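Local atomic coordinates of histidine kinase (Paraburkholderia phymatum, PDB entry 6NB0), a protein that probably acts as a sensor histidine kinase, using ATP to phosphorylate a histidine side chain of a protein in a phosphorelay. Residues T43-R48 against I143-E148; L176-W181 against L251-R256; G245-V250 against F265-F270. All blocks are in the same frame, centred on the assembly; numbering follows the deposited sequence.

Interaction 1: T43-R48 against I143-E148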
loop_
_atom_site.group_PDB
_atom_site.type_symbol
_atom_site.label_atom_id
_atom_site.label_comp_id
_atom_site.label_asym_id
_atom_site.label_seq_id
_atom_site.Cartn_x
_atom_site.Cartn_y
_atom_site.Cartn_z
ATOM N N THR A 43 3.882 -9.645 -13.162
ATOM C CA THR A 43 4.470 -8.456 -13.752
ATOM C C THR A 43 4.641 -7.358 -12.706
ATOM O O THR A 43 4.018 -7.367 -11.635
ATOM C CB THR A 43 3.587 -7.917 -14.869
ATOM O OG1 THR A 43 2.312 -7.576 -14.306
ATOM C CG2 THR A 43 3.429 -8.951 -15.999
ATOM N N GLU A 44 5.468 -6.367 -13.048
ATOM C CA GLU A 44 5.594 -5.214 -12.164
ATOM C C GLU A 44 4.254 -4.508 -12.013
ATOM O O GLU A 44 3.893 -4.052 -10.920
ATOM C CB GLU A 44 6.648 -4.244 -12.697
ATOM C CG GLU A 44 7.073 -3.184 -11.677
ATOM C CD GLU A 44 8.110 -3.691 -10.680
ATOM O OE1 GLU A 44 8.839 -4.638 -10.984
ATOM O OE2 GLU A 44 8.208 -3.138 -9.563
ATOM N N ARG A 45 3.504 -4.412 -13.107
ATOM C CA ARG A 45 2.206 -3.747 -13.073
ATOM C C ARG A 45 1.237 -4.450 -12.112
ATOM O O ARG A 45 0.570 -3.803 -11.294
ATOM C CB ARG A 45 1.662 -3.686 -14.506
ATOM C CG ARG A 45 0.158 -3.457 -14.640
ATOM C CD ARG A 45 -0.260 -2.120 -14.038
ATOM N NE ARG A 45 0.555 -1.002 -14.483
ATOM C CZ ARG A 45 0.330 -0.306 -15.592
ATOM N NH1 ARG A 45 -0.674 -0.642 -16.395
ATOM N NH2 ARG A 45 1.118 0.717 -15.902
ATOM N N THR A 46 1.154 -5.776 -12.186
ATOM C CA THR A 46 0.306 -6.522 -11.250
ATOM C C THR A 46 0.731 -6.299 -9.800
ATOM O O THR A 46 -0.122 -6.084 -8.927
ATOM C CB THR A 46 0.331 -8.009 -11.592
ATOM O OG1 THR A 46 -0.281 -8.201 -12.870
ATOM C CG2 THR A 46 -0.397 -8.857 -10.537
ATOM N N ALA A 47 2.043 -6.336 -9.517
ATOM C CA ALA A 47 2.491 -6.127 -8.141
ATOM C C ALA A 47 2.187 -4.707 -7.668
ATOM O O ALA A 47 1.821 -4.496 -6.509
ATOM C CB ALA A 47 3.987 -6.423 -8.011
ATOM N N ARG A 48 2.348 -3.725 -8.548
ATOM C CA ARG A 48 2.031 -2.341 -8.197
ATOM C C ARG A 48 0.539 -2.181 -7.866
ATOM O O ARG A 48 0.176 -1.565 -6.850
ATOM C CB ARG A 48 2.474 -1.441 -9.356
ATOM C CG ARG A 48 2.377 0.072 -9.165
ATOM C CD ARG A 48 1.165 0.599 -9.885
ATOM N NE ARG A 48 1.102 2.053 -9.832
ATOM C CZ ARG A 48 1.361 2.849 -10.856
ATOM N NH1 ARG A 48 1.691 2.328 -12.031
ATOM N NH2 ARG A 48 1.283 4.165 -10.703
ATOM N N ILE A 143 -8.399 -4.292 -19.511
ATOM C CA ILE A 143 -8.705 -5.668 -19.905
ATOM C C ILE A 143 -7.408 -6.439 -20.094
ATOM O O ILE A 143 -7.263 -7.574 -19.625
ATOM C CB ILE A 143 -9.559 -5.681 -21.187
ATOM C CG1 ILE A 143 -10.923 -5.019 -20.934
ATOM C CG2 ILE A 143 -9.704 -7.112 -21.732
ATOM C CD1 ILE A 143 -11.791 -5.776 -19.930
ATOM N N GLY A 144 -6.454 -5.827 -20.800
ATOM C CA GLY A 144 -5.183 -6.484 -21.047
ATOM C C GLY A 144 -4.434 -6.817 -19.766
ATOM O O GLY A 144 -3.916 -7.924 -19.619
ATOM N N ASP A 145 -4.381 -5.869 -18.820
ATOM C CA ASP A 145 -3.662 -6.097 -17.565
ATOM C C ASP A 145 -4.297 -7.208 -16.725
ATOM O O ASP A 145 -3.583 -8.019 -16.127
ATOM C CB ASP A 145 -3.601 -4.803 -16.750
ATOM C CG ASP A 145 -2.594 -3.777 -17.309
ATOM O OD1 ASP A 145 -1.781 -4.109 -18.213
ATOM O OD2 ASP A 145 -2.564 -2.638 -16.776
ATOM N N VAL A 146 -5.624 -7.242 -16.626
ATOM C CA VAL A 146 -6.263 -8.268 -15.808
ATOM C C VAL A 146 -6.201 -9.627 -16.498
ATOM O O VAL A 146 -6.060 -10.674 -15.840
ATOM C CB VAL A 146 -7.709 -7.851 -15.470
ATOM C CG1 VAL A 146 -8.418 -8.946 -14.639
ATOM C CG2 VAL A 146 -7.711 -6.510 -14.689
ATOM N N ARG A 147 -6.290 -9.643 -17.825
ATOM C CA ARG A 147 -6.118 -10.885 -18.548
ATOM C C ARG A 147 -4.763 -11.511 -18.229
ATOM O O ARG A 147 -4.678 -12.690 -17.857
ATOM C CB ARG A 147 -6.271 -10.598 -20.044
ATOM C CG ARG A 147 -6.262 -11.780 -20.972
ATOM C CD ARG A 147 -6.672 -11.292 -22.386
ATOM N NE ARG A 147 -8.126 -11.151 -22.560
ATOM C CZ ARG A 147 -8.714 -10.210 -23.298
ATOM N NH1 ARG A 147 -7.980 -9.291 -23.915
ATOM N NH2 ARG A 147 -10.039 -10.179 -23.422
ATOM N N GLU A 148 -3.683 -10.720 -18.328
ATOM C CA GLU A 148 -2.360 -11.289 -18.092
ATOM C C GLU A 148 -2.119 -11.545 -16.607
ATOM O O GLU A 148 -1.416 -12.502 -16.258
ATOM C CB GLU A 148 -1.269 -10.372 -18.665
ATOM C CG GLU A 148 0.083 -11.067 -18.909
ATOM C CD GLU A 148 0.915 -11.216 -17.645
ATOM O OE1 GLU A 148 0.658 -10.468 -16.674
ATOM O OE2 GLU A 148 1.819 -12.083 -17.615
HETATM O O HOH W 1 1.041 -10.516 -13.468
HETATM O O HOH W 2 -2.718 -7.475 -13.559
#

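Interaction 2: L176-W181 against L251-R256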
loop_
_atom_site.group_PDB
_atom_site.type_symbol
_atom_site.label_atom_id
_atom_site.label_comp_id
_atom_site.label_asym_id
_atom_site.label_seq_id
_atom_site.Cartn_x
_atom_site.Cartn_y
_atom_site.Cartn_z
ATOM N N LEU A 176 -7.736 6.228 -11.727
ATOM C CA LEU A 176 -8.835 5.560 -12.418
ATOM C C LEU A 176 -8.394 4.224 -12.974
ATOM O O LEU A 176 -9.175 3.257 -12.984
ATOM C CB LEU A 176 -9.373 6.458 -13.536
ATOM C CG LEU A 176 -10.026 7.733 -12.984
ATOM C CD1 LEU A 176 -10.092 8.845 -14.064
ATOM C CD2 LEU A 176 -11.431 7.431 -12.428
ATOM N N ALA A 177 -7.157 4.154 -13.475
ATOM C CA ALA A 177 -6.658 2.882 -13.980
ATOM C C ALA A 177 -6.598 1.857 -12.867
ATOM O O ALA A 177 -6.965 0.707 -13.070
ATOM C CB ALA A 177 -5.268 3.041 -14.602
ATOM N N ALA A 178 -6.111 2.251 -11.690
ATOM C CA ALA A 178 -6.082 1.318 -10.566
ATOM C C ALA A 178 -7.498 0.874 -10.188
ATOM O O ALA A 178 -7.743 -0.309 -9.909
ATOM C CB ALA A 178 -5.371 1.992 -9.383
ATOM N N ALA A 179 -8.446 1.816 -10.188
ATOM C CA ALA A 179 -9.820 1.502 -9.807
ATOM C C ALA A 179 -10.461 0.517 -10.771
ATOM O O ALA A 179 -11.118 -0.439 -10.342
ATOM C CB ALA A 179 -10.649 2.792 -9.714
ATOM N N LEU A 180 -10.270 0.718 -12.080
ATOM C CA LEU A 180 -10.868 -0.199 -13.041
ATOM C C LEU A 180 -10.190 -1.557 -12.990
ATOM O O LEU A 180 -10.855 -2.592 -13.100
ATOM C CB LEU A 180 -10.797 0.381 -14.449
ATOM C CG LEU A 180 -11.563 1.709 -14.618
ATOM C CD1 LEU A 180 -11.299 2.241 -16.002
ATOM C CD2 LEU A 180 -13.054 1.516 -14.416
ATOM N N TRP A 181 -8.866 -1.567 -12.838
ATOM C CA TRP A 181 -8.156 -2.835 -12.652
ATOM C C TRP A 181 -8.766 -3.646 -11.509
ATOM O O TRP A 181 -9.013 -4.850 -11.643
ATOM C CB TRP A 181 -6.677 -2.529 -12.383
ATOM C CG TRP A 181 -5.807 -3.762 -12.162
ATOM C CD1 TRP A 181 -5.070 -4.430 -13.099
ATOM C CD2 TRP A 181 -5.575 -4.425 -10.907
ATOM N NE1 TRP A 181 -4.389 -5.498 -12.496
ATOM C CE2 TRP A 181 -4.698 -5.506 -11.153
ATOM C CE3 TRP A 181 -6.036 -4.210 -9.591
ATOM C CZ2 TRP A 181 -4.263 -6.365 -10.133
ATOM C CZ3 TRP A 181 -5.597 -5.066 -8.582
ATOM C CH2 TRP A 181 -4.736 -6.130 -8.859
ATOM N N LEU A 251 -12.310 -3.590 -1.699
ATOM C CA LEU A 251 -12.760 -2.698 -2.769
ATOM C C LEU A 251 -12.577 -1.221 -2.414
ATOM O O LEU A 251 -13.031 -0.348 -3.162
ATOM C CB LEU A 251 -14.229 -2.993 -3.128
ATOM C CG LEU A 251 -14.387 -4.321 -3.892
ATOM C CD1 LEU A 251 -15.835 -4.824 -3.965
ATOM C CD2 LEU A 251 -13.771 -4.252 -5.291
ATOM N N ALA A 252 -11.932 -0.937 -1.283
ATOM C CA ALA A 252 -11.762 0.430 -0.819
ATOM C C ALA A 252 -11.196 1.346 -1.906
ATOM O O ALA A 252 -11.608 2.508 -2.023
ATOM C CB ALA A 252 -10.851 0.431 0.402
ATOM N N LEU A 253 -10.234 0.850 -2.697
ATOM C CA LEU A 253 -9.638 1.692 -3.737
ATOM C C LEU A 253 -10.691 2.186 -4.730
ATOM O O LEU A 253 -10.704 3.367 -5.085
ATOM C CB LEU A 253 -8.520 0.938 -4.467
ATOM C CG LEU A 253 -7.595 1.802 -5.341
ATOM C CD1 LEU A 253 -6.232 1.117 -5.501
ATOM C CD2 LEU A 253 -8.175 2.035 -6.710
ATOM N N CYS A 254 -11.568 1.293 -5.209
ATOM C CA CYS A 254 -12.669 1.722 -6.085
ATOM C C CYS A 254 -13.519 2.822 -5.450
ATOM O O CYS A 254 -13.849 3.826 -6.093
ATOM C CB CYS A 254 -13.563 0.526 -6.429
ATOM S SG CYS A 254 -12.660 -0.817 -7.238
ATOM N N LYS A 255 -13.923 2.623 -4.200
ATOM C CA LYS A 255 -14.762 3.607 -3.519
ATOM C C LYS A 255 -14.031 4.935 -3.342
ATOM O O LYS A 255 -14.594 6.013 -3.606
ATOM C CB LYS A 255 -15.202 3.056 -2.160
ATOM C CG LYS A 255 -16.070 4.024 -1.333
ATOM C CD LYS A 255 -16.505 3.369 -0.023
ATOM C CE LYS A 255 -17.428 4.289 0.785
ATOM N NZ LYS A 255 -16.649 5.292 1.541
ATOM N N ARG A 256 -12.777 4.882 -2.878
ATOM C CA ARG A 256 -12.029 6.113 -2.635
ATOM C C ARG A 256 -11.829 6.900 -3.923
ATOM O O ARG A 256 -11.975 8.129 -3.942
ATOM C CB ARG A 256 -10.678 5.785 -2.000
ATOM C CG ARG A 256 -10.700 5.752 -0.481
ATOM C CD ARG A 256 -11.005 7.117 0.069
ATOM N NE ARG A 256 -9.957 7.612 0.954
ATOM C CZ ARG A 256 -9.621 8.891 1.056
ATOM N NH1 ARG A 256 -10.242 9.794 0.307
ATOM N NH2 ARG A 256 -8.659 9.266 1.899
#

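Interaction 3: G245-V250 against F265-F270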
loop_
_atom_site.group_PDB
_atom_site.type_symbol
_atom_site.label_atom_id
_atom_site.label_comp_id
_atom_site.label_asym_id
_atom_site.label_seq_id
_atom_site.Cartn_x
_atom_site.Cartn_y
_atom_site.Cartn_z
ATOM N N GLY A 245 -24.772 -1.107 4.110
ATOM C CA GLY A 245 -24.145 0.004 3.432
ATOM C C GLY A 245 -22.640 -0.079 3.283
ATOM O O GLY A 245 -22.039 0.861 2.754
ATOM N N ARG A 246 -22.009 -1.166 3.717
ATOM C CA ARG A 246 -20.554 -1.256 3.727
ATOM C C ARG A 246 -20.041 -2.218 2.668
ATOM O O ARG A 246 -20.688 -3.214 2.334
ATOM C CB ARG A 246 -20.057 -1.674 5.116
ATOM C CG ARG A 246 -20.214 -0.556 6.139
ATOM C CD ARG A 246 -19.587 -0.905 7.478
ATOM N NE ARG A 246 -19.515 0.257 8.368
ATOM C CZ ARG A 246 -18.912 0.252 9.556
ATOM N NH1 ARG A 246 -18.322 -0.853 9.997
ATOM N NH2 ARG A 246 -18.893 1.350 10.303
ATOM N N ILE A 247 -18.857 -1.904 2.138
ATOM C CA ILE A 247 -18.232 -2.700 1.100
ATOM C C ILE A 247 -17.316 -3.733 1.735
ATOM O O ILE A 247 -16.897 -3.599 2.884
ATOM C CB ILE A 247 -17.429 -1.806 0.133
ATOM C CG1 ILE A 247 -16.357 -1.030 0.926
ATOM C CG2 ILE A 247 -18.380 -0.879 -0.626
ATOM C CD1 ILE A 247 -15.285 -0.368 0.032
ATOM N N SER A 248 -16.997 -4.762 0.958
ATOM C CA SER A 248 -15.833 -5.594 1.243
ATOM C C SER A 248 -14.588 -4.707 1.283
ATOM O O SER A 248 -14.402 -3.862 0.407
ATOM C CB SER A 248 -15.693 -6.672 0.165
ATOM O OG SER A 248 -16.839 -7.533 0.125
ATOM N N TRP A 249 -13.757 -4.869 2.321
ATOM C CA TRP A 249 -12.647 -3.933 2.538
ATOM C C TRP A 249 -11.762 -3.815 1.312
ATOM O O TRP A 249 -11.249 -2.729 0.997
ATOM C CB TRP A 249 -11.794 -4.391 3.713
ATOM C CG TRP A 249 -12.479 -4.383 5.010
ATOM C CD1 TRP A 249 -13.730 -3.907 5.286
ATOM C CD2 TRP A 249 -11.939 -4.859 6.243
ATOM N NE1 TRP A 249 -14.001 -4.060 6.633
ATOM C CE2 TRP A 249 -12.920 -4.650 7.239
ATOM C CE3 TRP A 249 -10.725 -5.461 6.603
ATOM C CZ2 TRP A 249 -12.717 -5.009 8.577
ATOM C CZ3 TRP A 249 -10.525 -5.811 7.945
ATOM C CH2 TRP A 249 -11.520 -5.593 8.906
ATOM N N VAL A 250 -11.582 -4.921 0.596
ATOM C CA VAL A 250 -10.614 -4.920 -0.490
ATOM C C VAL A 250 -11.036 -3.986 -1.623
ATOM O O VAL A 250 -10.195 -3.607 -2.436
ATOM C CB VAL A 250 -10.387 -6.360 -1.006
ATOM C CG1 VAL A 250 -11.618 -6.888 -1.753
ATOM C CG2 VAL A 250 -9.155 -6.426 -1.919
ATOM N N PHE A 265 -19.525 4.534 -5.725
ATOM C CA PHE A 265 -19.223 3.127 -5.990
ATOM C C PHE A 265 -20.253 2.260 -5.279
ATOM O O PHE A 265 -20.621 2.546 -4.141
ATOM C CB PHE A 265 -17.817 2.781 -5.509
ATOM C CG PHE A 265 -17.513 1.318 -5.582
ATOM C CD1 PHE A 265 -17.352 0.709 -6.799
ATOM C CD2 PHE A 265 -17.440 0.543 -4.419
ATOM C CE1 PHE A 265 -17.094 -0.663 -6.882
ATOM C CE2 PHE A 265 -17.190 -0.833 -4.497
ATOM C CZ PHE A 265 -17.007 -1.432 -5.725
ATOM N N GLU A 266 -20.756 1.229 -5.959
ATOM C CA GLU A 266 -21.754 0.344 -5.373
ATOM C C GLU A 266 -21.312 -1.091 -5.593
ATOM O O GLU A 266 -21.087 -1.504 -6.741
ATOM C CB GLU A 266 -23.144 0.577 -5.978
ATOM C CG GLU A 266 -23.660 1.992 -5.805
ATOM C CD GLU A 266 -25.111 2.144 -6.207
ATOM O OE1 GLU A 266 -25.489 1.660 -7.294
ATOM O OE2 GLU A 266 -25.876 2.737 -5.424
ATOM N N GLN A 267 -21.185 -1.838 -4.497
ATOM C CA GLN A 267 -20.928 -3.271 -4.541
ATOM C C GLN A 267 -22.252 -3.997 -4.320
ATOM O O GLN A 267 -22.844 -3.915 -3.231
ATOM C CB GLN A 267 -19.894 -3.672 -3.489
ATOM C CG GLN A 267 -19.571 -5.149 -3.521
ATOM C CD GLN A 267 -18.786 -5.590 -2.329
ATOM O OE1 GLN A 267 -18.425 -4.774 -1.471
ATOM N NE2 GLN A 267 -18.532 -6.898 -2.239
ATOM N N GLY A 268 -22.749 -4.670 -5.359
ATOM C CA GLY A 268 -23.953 -5.462 -5.187
ATOM C C GLY A 268 -23.670 -6.714 -4.371
ATOM O O GLY A 268 -22.521 -7.077 -4.093
ATOM N N GLU A 269 -24.737 -7.400 -3.998
ATOM C CA GLU A 269 -24.558 -8.655 -3.288
ATOM C C GLU A 269 -24.107 -9.742 -4.263
ATOM O O GLU A 269 -24.133 -9.570 -5.488
ATOM C CB GLU A 269 -25.839 -9.057 -2.561
ATOM C CG GLU A 269 -26.965 -9.506 -3.469
ATOM C CD GLU A 269 -28.097 -10.196 -2.719
ATOM O OE1 GLU A 269 -27.859 -10.738 -1.616
ATOM O OE2 GLU A 269 -29.234 -10.194 -3.238
ATOM N N PHE A 270 -23.619 -10.848 -3.706
ATOM C CA PHE A 270 -23.356 -12.041 -4.505
ATOM C C PHE A 270 -24.703 -12.706 -4.764
ATOM O O PHE A 270 -25.307 -13.276 -3.851
ATOM C CB PHE A 270 -22.384 -12.988 -3.798
ATOM C CG PHE A 270 -20.973 -12.436 -3.652
ATOM C CD1 PHE A 270 -20.206 -12.124 -4.766
ATOM C CD2 PHE A 270 -20.404 -12.257 -2.395
ATOM C CE1 PHE A 270 -18.906 -11.651 -4.630
ATOM C CE2 PHE A 270 -19.100 -11.760 -2.260
ATOM C CZ PHE A 270 -18.357 -11.478 -3.373
#

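Interaction 1: T43-R48 against I143-E148
Arg45 NH1 donates to Asp145 OD2 at 2.8 Å in a salt bridge between helix 44-68 and helix 135-154. The N-H...O angle is 146°. The carboxylate oxygen lies at the edge of the guanidinium, close to its plane, and is met on its syn side. The two flat groups are steeply turned, with planes 76° apart. Bends at chi2 (62°) and chi3 fold the arginine chain back, and its CG also lies 3.6 Å from Asp145 OD2. The same NH1 has a second acidic partner, Glu141, one turn earlier on helix 135-154. Arg45 NE pairs with Glu44 of the second subunit.

At the start of helix 44-68 water takes over. Thr43 is the N-cap, and its OG1 accepts from Thr46 N at 3.0 Å. One water accepts from Thr43 N and is hydrogen-bonded to Thr46 OG1; its link to Glu148 OE1 rests on one of two conformers and is doubtful. Another joins Thr46 OG1, at 2.6 Å, to the backbone oxygen Asp145 O.

Helix 44-68 runs into the HisKA region, which probably serves dimerisation and phosphotransfer; the contact sets its start against helix 135-154, which packs on strand 157-161. Charge and water, not an apolar core, hold this surface contact. The acids round Arg45, two of its own chain and one of the second subunit, probably stabilise its charge and link the contact to the subunit interface.

Interaction 2: L176-W181 against L251-R256
Apolar packing makes up most of this contact, and Leu253 is its centre. All four touching residues are buried. The leucine side chain leaves helix 252-260 toward helix 173-189 and ends over the backbone between Ala178 and Ala179. CG stands anti to the backbone N (chi1 -166°), which carries the two methyls across to the facing helix. CD2 does most of the touching. It lies 3.9 Å from Ala178 CB and 4.0 Å from Ala179 CB, so it is set against both small side chains. The other branch, CD1, reaches Ala178 CB at 4.1 Å.

The methyl also presses on the main chain. Leu253 CD2 is 3.5 Å from Ala179 N and 3.7 Å from Ala178 C. The small alanines let the helices come close: the axes of the two short segments approach to 8.5 Å, and Ala179 CA and Cys254 CA are 4.7 Å apart. The short segments 176-181 and 252-256 run at 135° to each other, nearer antiparallel than parallel.

Both belong to an alpha/beta domain that resembles the ATP-binding domain of histidine kinases (Bergerat fold), in which helices pack on one face of a mixed sheet. Here helix 252-260 is followed by strand 264-267. On another side, Ala178 meets Glu52 of helix 44-68.

No hydrogen bond crosses between the two segments, and sulfur makes the remaining contact. With chi1 at -58°, Cys254 SG sits beside its own backbone N and faces helix 173-189. It approaches the backbone oxygen Ala179 O at 3.5 Å.

Interaction 3: G245-V250 against F265-F270
The loop 245-250 passes beside the end of strand 264-267, with Ile247 CA and Gln267 CA 6.3 Å apart, and it turns into a 3-10 segment at Trp249.

Gln267 carries the polar part with both ends of its amide. OE1 accepts from Ser248 N at 2.8 Å, with an N-H...O angle of 160°. The donor lies in the carbonyl plane, on a lone pair. NE2 donates to Ser248 OG at 3.0 Å, nearly straight at 166° and in the amide plane. Two bonds to one residue fix the flip of the amide and hold its plane in line with the serine N-H and hydroxyl. The glutamine reaches this far because its chain is extended, with CG anti to the backbone N (chi1 -179°). Ser248 OG sits beside its own backbone N, and the serine gives a donor and an acceptor to the two ends of one amide. Both residues are buried, and the pairing satisfies Gln267 OE1, Gln267 NE2 and Ser248 N.

Ile247 adds the apolar part. Its CG2 methyl comes to the edge of the Phe265 ring, 4.1 Å from CE2. Its CA lies 3.3 Å from Gln267 OE1.

Segment 245-250 probably occupies the place of the glycine-rich G2 box of histidine kinase ATP-binding domains, with Ser248 where a glycine is usual. Arg242 bonds to the backbone oxygens of both Arg246 and Gln267. Phe265 packs on Lys255 and Ala258 of helix 252-260 and on Leu183 of helix 173-189. At the end of the loop Trp249 leans on helix 44-68, while strand 264-267 edges the mixed sheet within this chain.

In the fold
From the N terminus, interaction 1 comes first and closes a long loop by bringing the start of helix 44-68 back to helix 135-154. It ends before interaction 2 opens, so the two are in series. They still touch in space, where Asp145 and Val146 pack on Trp181. Interaction 2 closes a loop of 69 residues. Interaction 3 closes a short loop of 14 residues around helix 252-260. The segments of interactions 2 and 3 alternate along the chain, so these contacts cross. Leu251 packs on Gln267, and Cys254 on Phe265. Together they tie helix 44-68 to helix 135-154, helix 173-189 to helix 252-260, and the loop before helix 252-260 to edge strand 264-267.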